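EEF1A lysine and N-terminal methyltransferase (PDB 5WCJ) methylates elongation factor 1-alpha at its N-terminal glycine through its C-terminal domain, the part present here, and dimethylates a lysine of it through its N-terminal domain. Local coordinates at residues A109-F123 with K149-N163. Residues are numbered along the deposited sequence; the frame is centred on the assembly and turned at random.
Sequences AGGGEARPCYDVIMF and KVKSILTPEGVFILN
F160 drives its ring edge into one face of F123 in a T-shaped stack, planes at 83°. F160 CE1 sits 3.5 Å above the F123 ring centre. L162 CD1 lies at the edge of F123, and V150 CG2 meets F123 CZ obliquely. V150 CG1 lies 3.9 Å above one face of F160. The pair packs on neighbouring parallel strands, 118-123 and 158-164, of a Rossmann-like methyltransferase sheet. Helix 144-152 joins them in a beta-alpha-beta crossover. An alanine at F123 would probably leave the F160 edge without its aromatic face and open a gap beside V150 CG2.

F160 CG stands anti to the backbone N (chi1 170°), which swings the ring across to F123. I121 CD1 reaches V150 CG1 and I153 CG1, each at 3.9 Å. On the opposite sheet face, I161 CD1 fills in between V120 CG1 and M122 CE. N163 N donates to F123 O where the strands approach bound S-adenosyl-L-homocysteine. A water links D119 OD1 to T155 OG1; D119 OD2 accepts a hydrogen bond from A45 N. Two R115 nitrogens share S152 O, NE at 3.0 Å and NH2 at 3.2 Å, the latter on a lone pair.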
ATOM      1  N   ALA A 109     -13.760   3.514   8.347  1.00 34.31           N
ATOM      2  CA  ALA A 109     -14.200   2.332   9.078  1.00 38.05           C
ATOM      3  C   ALA A 109     -15.559   2.542   9.762  1.00 40.83           C
ATOM      4  O   ALA A 109     -16.300   1.593   9.926  1.00 44.73           O
ATOM      5  CB  ALA A 109     -13.159   1.920  10.101  1.00 37.21           C
ATOM      6  N   GLY A 110     -15.878   3.781  10.129  1.00 43.80           N
ATOM      7  CA  GLY A 110     -17.198   4.135  10.660  1.00 50.71           C
ATOM      8  C   GLY A 110     -18.300   4.358   9.619  1.00 57.60           C
ATOM      9  O   GLY A 110     -19.404   4.748   9.987  1.00 63.71           O
ATOM     10  N   GLY A 111     -18.036   4.091   8.335  1.00 59.87           N
ATOM     11  CA  GLY A 111     -19.003   4.353   7.260  1.00 65.11           C
ATOM     12  C   GLY A 111     -20.206   3.421   7.122  1.00 70.95           C
ATOM     13  O   GLY A 111     -21.039   3.631   6.234  1.00 74.60           O
ATOM     14  N   GLY A 112     -20.296   2.392   7.972  1.00 75.10           N
ATOM     15  CA  GLY A 112     -21.430   1.458   7.988  1.00 77.20           C
ATOM     16  C   GLY A 112     -21.267   0.349   6.965  1.00 80.23           C
ATOM     17  O   GLY A 112     -20.151  -0.100   6.707  1.00 83.00           O
ATOM     18  N   GLU A 113     -22.381  -0.097   6.387  1.00 79.68           N
ATOM     19  CA  GLU A 113     -22.355  -1.005   5.229  1.00 79.35           C
ATOM     20  C   GLU A 113     -21.887  -0.268   3.962  1.00 79.96           C
ATOM     21  O   GLU A 113     -21.435  -0.903   3.004  1.00 80.33           O
ATOM     22  CB  GLU A 113     -23.733  -1.641   4.997  1.00 75.61           C
ATOM     23  N   ALA A 114     -22.000   1.065   3.967  1.00 78.16           N
ATOM     24  CA  ALA A 114     -21.449   1.912   2.904  1.00 77.85           C
ATOM     25  C   ALA A 114     -19.910   1.953   2.859  1.00 74.65           C
ATOM     26  O   ALA A 114     -19.354   2.330   1.828  1.00 80.28           O
ATOM     27  CB  ALA A 114     -21.995   3.335   3.020  1.00 77.63           C
ATOM     28  N   ARG A 115     -19.232   1.576   3.952  1.00 67.47           N
ATOM     29  CA  ARG A 115     -17.771   1.732   4.071  1.00 62.24           C
ATOM     30  C   ARG A 115     -16.957   1.066   2.950  1.00 57.31           C
ATOM     31  O   ARG A 115     -17.399   0.084   2.360  1.00 52.28           O
ATOM     32  CB  ARG A 115     -17.260   1.256   5.441  1.00 61.92           C
ATOM     33  CG  ARG A 115     -17.118  -0.243   5.642  1.00 61.33           C
ATOM     34  CD  ARG A 115     -16.864  -0.539   7.106  1.00 63.77           C
ATOM     35  NE  ARG A 115     -16.470  -1.927   7.340  1.00 67.72           N
ATOM     36  CZ  ARG A 115     -17.291  -2.974   7.463  1.00 67.79           C
ATOM     37  NH1 ARG A 115     -18.615  -2.846   7.375  1.00 70.51           N
ATOM     38  NH2 ARG A 115     -16.771  -4.185   7.674  1.00 67.79           N
ATOM     39  N   PRO A 116     -15.751   1.598   2.662  1.00 56.28           N
ATOM     40  CA  PRO A 116     -15.001   1.040   1.538  1.00 54.45           C
ATOM     41  C   PRO A 116     -14.394  -0.310   1.845  1.00 48.85           C
ATOM     42  O   PRO A 116     -14.343  -0.742   3.003  1.00 49.76           O
ATOM     43  CB  PRO A 116     -13.913   2.090   1.263  1.00 57.80           C
ATOM     44  CG  PRO A 116     -14.160   3.211   2.221  1.00 59.32           C
ATOM     45  CD  PRO A 116     -14.987   2.660   3.335  1.00 56.82           C
ATOM     46  N   CYS A 117     -13.965  -0.979   0.785  1.00 44.24           N
ATOM     47  CA  CYS A 117     -13.397  -2.299   0.867  1.00 44.79           C
ATOM     48  C   CYS A 117     -12.223  -2.357  -0.110  1.00 42.28           C
ATOM     49  O   CYS A 117     -12.412  -2.483  -1.325  1.00 41.29           O
ATOM     50  CB  CYS A 117     -14.467  -3.332   0.520  1.00 53.72           C
ATOM     51  SG  CYS A 117     -14.105  -4.944   1.211  1.00 66.74           S
ATOM     52  N   TYR A 118     -11.011  -2.217   0.421  1.00 31.90           N
ATOM     53  CA  TYR A 118      -9.816  -2.173  -0.408  1.00 28.54           C
ATOM     54  C   TYR A 118      -9.216  -3.551  -0.581  1.00 26.76           C
ATOM     55  O   TYR A 118      -9.139  -4.340   0.374  1.00 28.32           O
ATOM     56  CB  TYR A 118      -8.777  -1.221   0.193  1.00 26.72           C
ATOM     57  CG  TYR A 118      -9.224   0.218   0.209  1.00 27.42           C
ATOM     58  CD1 TYR A 118      -9.116   1.017  -0.932  1.00 27.81           C
ATOM     59  CD2 TYR A 118      -9.750   0.786   1.355  1.00 28.74           C
ATOM     60  CE1 TYR A 118      -9.532   2.333  -0.933  1.00 30.57           C
ATOM     61  CE2 TYR A 118     -10.175   2.108   1.359  1.00 31.19           C
ATOM     62  CZ  TYR A 118     -10.058   2.873   0.205  1.00 32.78           C
ATOM     63  OH  TYR A 118     -10.440   4.195   0.185  1.00 36.68           O
ATOM     64  N   ASP A 119      -8.700  -3.809  -1.782  1.00 25.34           N
ATOM     65  CA  ASP A 119      -7.924  -5.017  -2.032  1.00 25.58           C
ATOM     66  C   ASP A 119      -6.522  -4.939  -1.366  1.00 23.87           C
ATOM     67  O   ASP A 119      -5.974  -5.947  -0.931  1.00 24.28           O
ATOM     68  CB  ASP A 119      -7.768  -5.247  -3.532  1.00 27.95           C
ATOM     69  CG  ASP A 119      -9.116  -5.396  -4.242  1.00 31.73           C
ATOM     70  OD1 ASP A 119      -9.826  -6.362  -3.940  1.00 32.90           O
ATOM     71  OD2 ASP A 119      -9.458  -4.523  -5.063  1.00 30.73           O
ATOM     72  N   VAL A 120      -5.949  -3.752  -1.340  1.00 23.62           N
ATOM     73  CA  VAL A 120      -4.615  -3.558  -0.836  1.00 23.34           C
ATOM     74  C   VAL A 120      -4.596  -2.274  -0.020  1.00 21.75           C
ATOM     75  O   VAL A 120      -5.087  -1.250  -0.459  1.00 21.49           O
ATOM     76  CB  VAL A 120      -3.568  -3.419  -1.975  1.00 24.74           C
ATOM     77  CG1 VAL A 120      -2.166  -3.224  -1.399  1.00 23.94           C
ATOM     78  CG2 VAL A 120      -3.581  -4.611  -2.908  1.00 26.54           C
ATOM     79  N   ILE A 121      -3.982  -2.330   1.151  1.00 20.67           N
ATOM     80  CA  ILE A 121      -3.725  -1.147   1.942  1.00 21.25           C
ATOM     81  C   ILE A 121      -2.224  -1.082   2.201  1.00 21.44           C
ATOM     82  O   ILE A 121      -1.646  -2.026   2.738  1.00 20.90           O
ATOM     83  CB  ILE A 121      -4.524  -1.147   3.269  1.00 22.96           C
ATOM     84  CG1 ILE A 121      -6.040  -1.158   3.004  1.00 23.36           C
ATOM     85  CG2 ILE A 121      -4.134   0.032   4.134  1.00 22.67           C
ATOM     86  CD1 ILE A 121      -6.859  -1.353   4.267  1.00 24.31           C
ATOM     87  N   MET A 122      -1.607   0.034   1.823  1.00 21.34           N
ATOM     88  CA  MET A 122      -0.170   0.239   2.003  1.00 21.43           C
ATOM     89  C   MET A 122       0.074   1.360   2.983  1.00 21.45           C
ATOM     90  O   MET A 122      -0.467   2.470   2.803  1.00 20.93           O
ATOM     91  CB  MET A 122       0.509   0.559   0.666  1.00 23.54           C
ATOM     92  CG  MET A 122       0.556  -0.591  -0.311  1.00 27.24           C
ATOM     93  SD  MET A 122       1.453  -0.093  -1.815  1.00 31.79           S
ATOM     94  CE  MET A 122       1.472  -1.641  -2.704  1.00 31.25           C
ATOM     95  N   PHE A 123       0.930   1.099   3.981  1.00 21.38           N
ATOM     96  CA  PHE A 123       1.432   2.153   4.876  1.00 21.57           C
ATOM     97  C   PHE A 123       2.872   2.433   4.535  1.00 21.66           C
ATOM     98  O   PHE A 123       3.736   1.564   4.729  1.00 22.03           O
ATOM     99  CB  PHE A 123       1.343   1.722   6.344  1.00 21.02           C
ATOM    100  CG  PHE A 123      -0.048   1.740   6.944  1.00 22.37           C
ATOM    101  CD1 PHE A 123      -1.186   2.055   6.207  1.00 22.94           C
ATOM    102  CD2 PHE A 123      -0.212   1.404   8.292  1.00 22.49           C
ATOM    103  CE1 PHE A 123      -2.430   2.058   6.782  1.00 22.56           C
ATOM    104  CE2 PHE A 123      -1.471   1.416   8.863  1.00 21.88           C
ATOM    105  CZ  PHE A 123      -2.571   1.707   8.103  1.00 22.73           C
ATOM    106  N   LYS A 149      -9.612  -1.382  12.814  1.00 27.17           N
ATOM    107  CA  LYS A 149     -10.228  -0.478  11.828  1.00 27.26           C
ATOM    108  C   LYS A 149      -9.683  -0.773  10.437  1.00 27.13           C
ATOM    109  O   LYS A 149     -10.449  -0.778   9.470  1.00 27.88           O
ATOM    110  CB  LYS A 149      -9.992   0.997  12.169  1.00 29.20           C
ATOM    111  CG  LYS A 149     -10.515   1.404  13.540  1.00 31.51           C
ATOM    112  CD  LYS A 149     -11.980   1.022  13.710  1.00 34.86           C
ATOM    113  CE  LYS A 149     -12.574   1.690  14.947  1.00 37.23           C
ATOM    114  NZ  LYS A 149     -13.892   1.069  15.254  1.00 40.11           N
ATOM    115  N   VAL A 150      -8.376  -1.049  10.353  1.00 25.10           N
ATOM    116  CA  VAL A 150      -7.736  -1.405   9.067  1.00 25.19           C
ATOM    117  C   VAL A 150      -8.343  -2.710   8.537  1.00 25.79           C
ATOM    118  O   VAL A 150      -8.746  -2.812   7.377  1.00 24.71           O
ATOM    119  CB  VAL A 150      -6.203  -1.516   9.199  1.00 24.55           C
ATOM    120  CG1 VAL A 150      -5.560  -1.992   7.907  1.00 25.45           C
ATOM    121  CG2 VAL A 150      -5.590  -0.180   9.640  1.00 24.74           C
ATOM    122  N   LYS A 151      -8.427  -3.707   9.391  1.00 25.73           N
ATOM    123  CA  LYS A 151      -9.017  -4.973   8.992  1.00 29.33           C
ATOM    124  C   LYS A 151     -10.432  -4.793   8.465  1.00 30.13           C
ATOM    125  O   LYS A 151     -10.823  -5.456   7.505  1.00 29.60           O
ATOM    126  CB  LYS A 151      -9.002  -5.948  10.180  1.00 30.26           C
ATOM    127  CG  LYS A 151      -9.747  -7.264   9.939  1.00 33.77           C
ATOM    128  CD  LYS A 151      -9.788  -8.113  11.204  1.00 34.69           C
ATOM    129  CE  LYS A 151     -10.907  -9.144  11.122  1.00 38.32           C
ATOM    130  NZ  LYS A 151     -10.765 -10.180  12.189  1.00 40.04           N
ATOM    131  N   SER A 152     -11.198  -3.895   9.083  1.00 31.21           N
ATOM    132  CA  SER A 152     -12.601  -3.702   8.711  1.00 31.73           C
ATOM    133  C   SER A 152     -12.782  -3.100   7.301  1.00 31.30           C
ATOM    134  O   SER A 152     -13.855  -3.252   6.723  1.00 31.82           O
ATOM    135  CB  SER A 152     -13.371  -2.893   9.785  1.00 29.58           C
ATOM    136  OG  SER A 152     -13.160  -1.498   9.658  1.00 31.67           O
ATOM    137  N   ILE A 153     -11.746  -2.449   6.741  1.00 29.59           N
ATOM    138  CA  ILE A 153     -11.817  -1.902   5.398  1.00 29.44           C
ATOM    139  C   ILE A 153     -10.997  -2.647   4.368  1.00 27.85           C
ATOM    140  O   ILE A 153     -10.788  -2.132   3.269  1.00 30.81           O
ATOM    141  CB  ILE A 153     -11.510  -0.385   5.345  1.00 29.51           C
ATOM    142  CG1 ILE A 153     -10.122  -0.026   5.915  1.00 28.52           C
ATOM    143  CG2 ILE A 153     -12.626   0.378   6.065  1.00 30.92           C
ATOM    144  CD1 ILE A 153      -9.646   1.351   5.484  1.00 29.05           C
ATOM    145  N   LEU A 154     -10.554  -3.849   4.708  1.00 28.20           N
ATOM    146  CA  LEU A 154      -9.777  -4.666   3.792  1.00 29.38           C
ATOM    147  C   LEU A 154     -10.691  -5.791   3.307  1.00 29.15           C
ATOM    148  O   LEU A 154     -11.448  -6.354   4.078  1.00 30.04           O
ATOM    149  CB  LEU A 154      -8.537  -5.232   4.499  1.00 28.67           C
ATOM    150  CG  LEU A 154      -7.496  -5.972   3.651  1.00 30.53           C
ATOM    151  CD1 LEU A 154      -6.686  -5.043   2.758  1.00 30.62           C
ATOM    152  CD2 LEU A 154      -6.554  -6.776   4.530  1.00 31.95           C
ATOM    153  N   THR A 155     -10.566  -6.157   2.049  1.00 29.52           N
ATOM    154  CA  THR A 155     -11.264  -7.361   1.557  1.00 33.62           C
ATOM    155  C   THR A 155     -10.716  -8.614   2.276  1.00 34.05           C
ATOM    156  O   THR A 155      -9.559  -8.630   2.727  1.00 30.46           O
ATOM    157  CB  THR A 155     -11.111  -7.549   0.046  1.00 33.69           C
ATOM    158  OG1 THR A 155      -9.729  -7.724  -0.265  1.00 35.97           O
ATOM    159  CG2 THR A 155     -11.683  -6.364  -0.712  1.00 34.73           C
ATOM    160  N   PRO A 156     -11.549  -9.661   2.427  1.00 34.61           N
ATOM    161  CA  PRO A 156     -11.092 -10.843   3.151  1.00 34.51           C
ATOM    162  C   PRO A 156      -9.793 -11.463   2.603  1.00 30.65           C
ATOM    163  O   PRO A 156      -8.992 -11.943   3.380  1.00 33.51           O
ATOM    164  CB  PRO A 156     -12.276 -11.832   2.989  1.00 36.53           C
ATOM    165  CG  PRO A 156     -13.470 -10.963   2.822  1.00 38.29           C
ATOM    166  CD  PRO A 156     -13.006  -9.693   2.160  1.00 37.92           C
ATOM    167  N   GLU A 157      -9.597 -11.439   1.290  1.00 32.14           N
ATOM    168  CA  GLU A 157      -8.391 -11.995   0.660  1.00 32.92           C
ATOM    169  C   GLU A 157      -7.357 -10.913   0.254  1.00 31.39           C
ATOM    170  O   GLU A 157      -6.414 -11.181  -0.518  1.00 31.87           O
ATOM    171  CB  GLU A 157      -8.805 -12.825  -0.555  1.00 36.69           C
ATOM    172  CG  GLU A 157      -9.952 -13.784  -0.238  1.00 38.51           C
ATOM    173  N   GLY A 158      -7.531  -9.703   0.776  1.00 28.13           N
ATOM    174  CA  GLY A 158      -6.636  -8.597   0.455  1.00 27.35           C
ATOM    175  C   GLY A 158      -5.328  -8.688   1.222  1.00 25.29           C
ATOM    176  O   GLY A 158      -5.076  -9.653   1.972  1.00 27.26           O
ATOM    177  N   VAL A 159      -4.496  -7.664   1.037  1.00 24.54           N
ATOM    178  CA  VAL A 159      -3.193  -7.627   1.645  1.00 24.54           C
ATOM    179  C   VAL A 159      -2.966  -6.247   2.265  1.00 22.85           C
ATOM    180  O   VAL A 159      -3.282  -5.230   1.647  1.00 22.82           O
ATOM    181  CB  VAL A 159      -2.068  -8.041   0.666  1.00 26.97           C
ATOM    182  CG1 VAL A 159      -1.967  -7.105  -0.521  1.00 30.48           C
ATOM    183  CG2 VAL A 159      -0.735  -8.153   1.410  1.00 28.33           C
ATOM    184  N   PHE A 160      -2.430  -6.247   3.483  1.00 21.08           N
ATOM    185  CA  PHE A 160      -2.035  -5.028   4.193  1.00 23.50           C
ATOM    186  C   PHE A 160      -0.501  -5.025   4.210  1.00 21.80           C
ATOM    187  O   PHE A 160       0.096  -5.988   4.681  1.00 22.64           O
ATOM    188  CB  PHE A 160      -2.636  -5.098   5.605  1.00 23.39           C
ATOM    189  CG  PHE A 160      -2.159  -4.053   6.553  1.00 24.22           C
ATOM    190  CD1 PHE A 160      -2.062  -2.723   6.191  1.00 25.00           C
ATOM    191  CD2 PHE A 160      -1.900  -4.407   7.871  1.00 26.10           C
ATOM    192  CE1 PHE A 160      -1.621  -1.756   7.101  1.00 26.14           C
ATOM    193  CE2 PHE A 160      -1.472  -3.462   8.792  1.00 27.41           C
ATOM    194  CZ  PHE A 160      -1.345  -2.124   8.413  1.00 27.69           C
ATOM    195  N   ILE A 161       0.111  -3.989   3.639  1.00 21.29           N
ATOM    196  CA  ILE A 161       1.545  -3.939   3.394  1.00 21.56           C
ATOM    197  C   ILE A 161       2.083  -2.755   4.155  1.00 21.69           C
ATOM    198  O   ILE A 161       1.604  -1.625   3.948  1.00 21.24           O
ATOM    199  CB  ILE A 161       1.857  -3.812   1.899  1.00 22.39           C
ATOM    200  CG1 ILE A 161       1.156  -4.939   1.106  1.00 23.34           C
ATOM    201  CG2 ILE A 161       3.358  -3.728   1.671  1.00 22.96           C
ATOM    202  CD1 ILE A 161       1.266  -4.824  -0.405  1.00 23.44           C
ATOM    203  N   LEU A 162       3.091  -2.996   4.994  1.00 22.16           N
ATOM    204  CA  LEU A 162       3.622  -1.990   5.898  0.64 23.85           C
ATOM    205  C   LEU A 162       5.137  -1.840   5.719  1.00 22.92           C
ATOM    206  O   LEU A 162       5.837  -2.842   5.751  1.00 24.10           O
ATOM    207  CB  LEU A 162       3.348  -2.479   7.326  0.64 25.83           C
ATOM    208  CG  LEU A 162       3.895  -1.704   8.510  0.64 27.29           C
ATOM    209  CD1 LEU A 162       3.164  -0.373   8.600  0.64 28.28           C
ATOM    210  CD2 LEU A 162       3.735  -2.506   9.781  0.64 28.19           C
ATOM    211  N   ASN A 163       5.607  -0.607   5.584  1.00 22.08           N
ATOM    212  CA  ASN A 163       7.022  -0.277   5.614  1.00 22.70           C
ATOM    213  C   ASN A 163       7.333  -0.007   7.084  1.00 24.20           C
ATOM    214  O   ASN A 163       6.781   0.936   7.653  1.00 24.68           O
ATOM    215  CB  ASN A 163       7.286   0.949   4.756  1.00 23.09           C
ATOM    216  CG  ASN A 163       8.729   1.438   4.820  1.00 27.33           C
ATOM    217  OD1 ASN A 163       9.635   0.685   5.125  1.00 28.65           O
ATOM    218  ND2 ASN A 163       8.938   2.729   4.504  1.00 31.50           N
TER
HETATM  219  O   HOH W   1      -9.138  -8.744  -2.685  1.00 38.85           O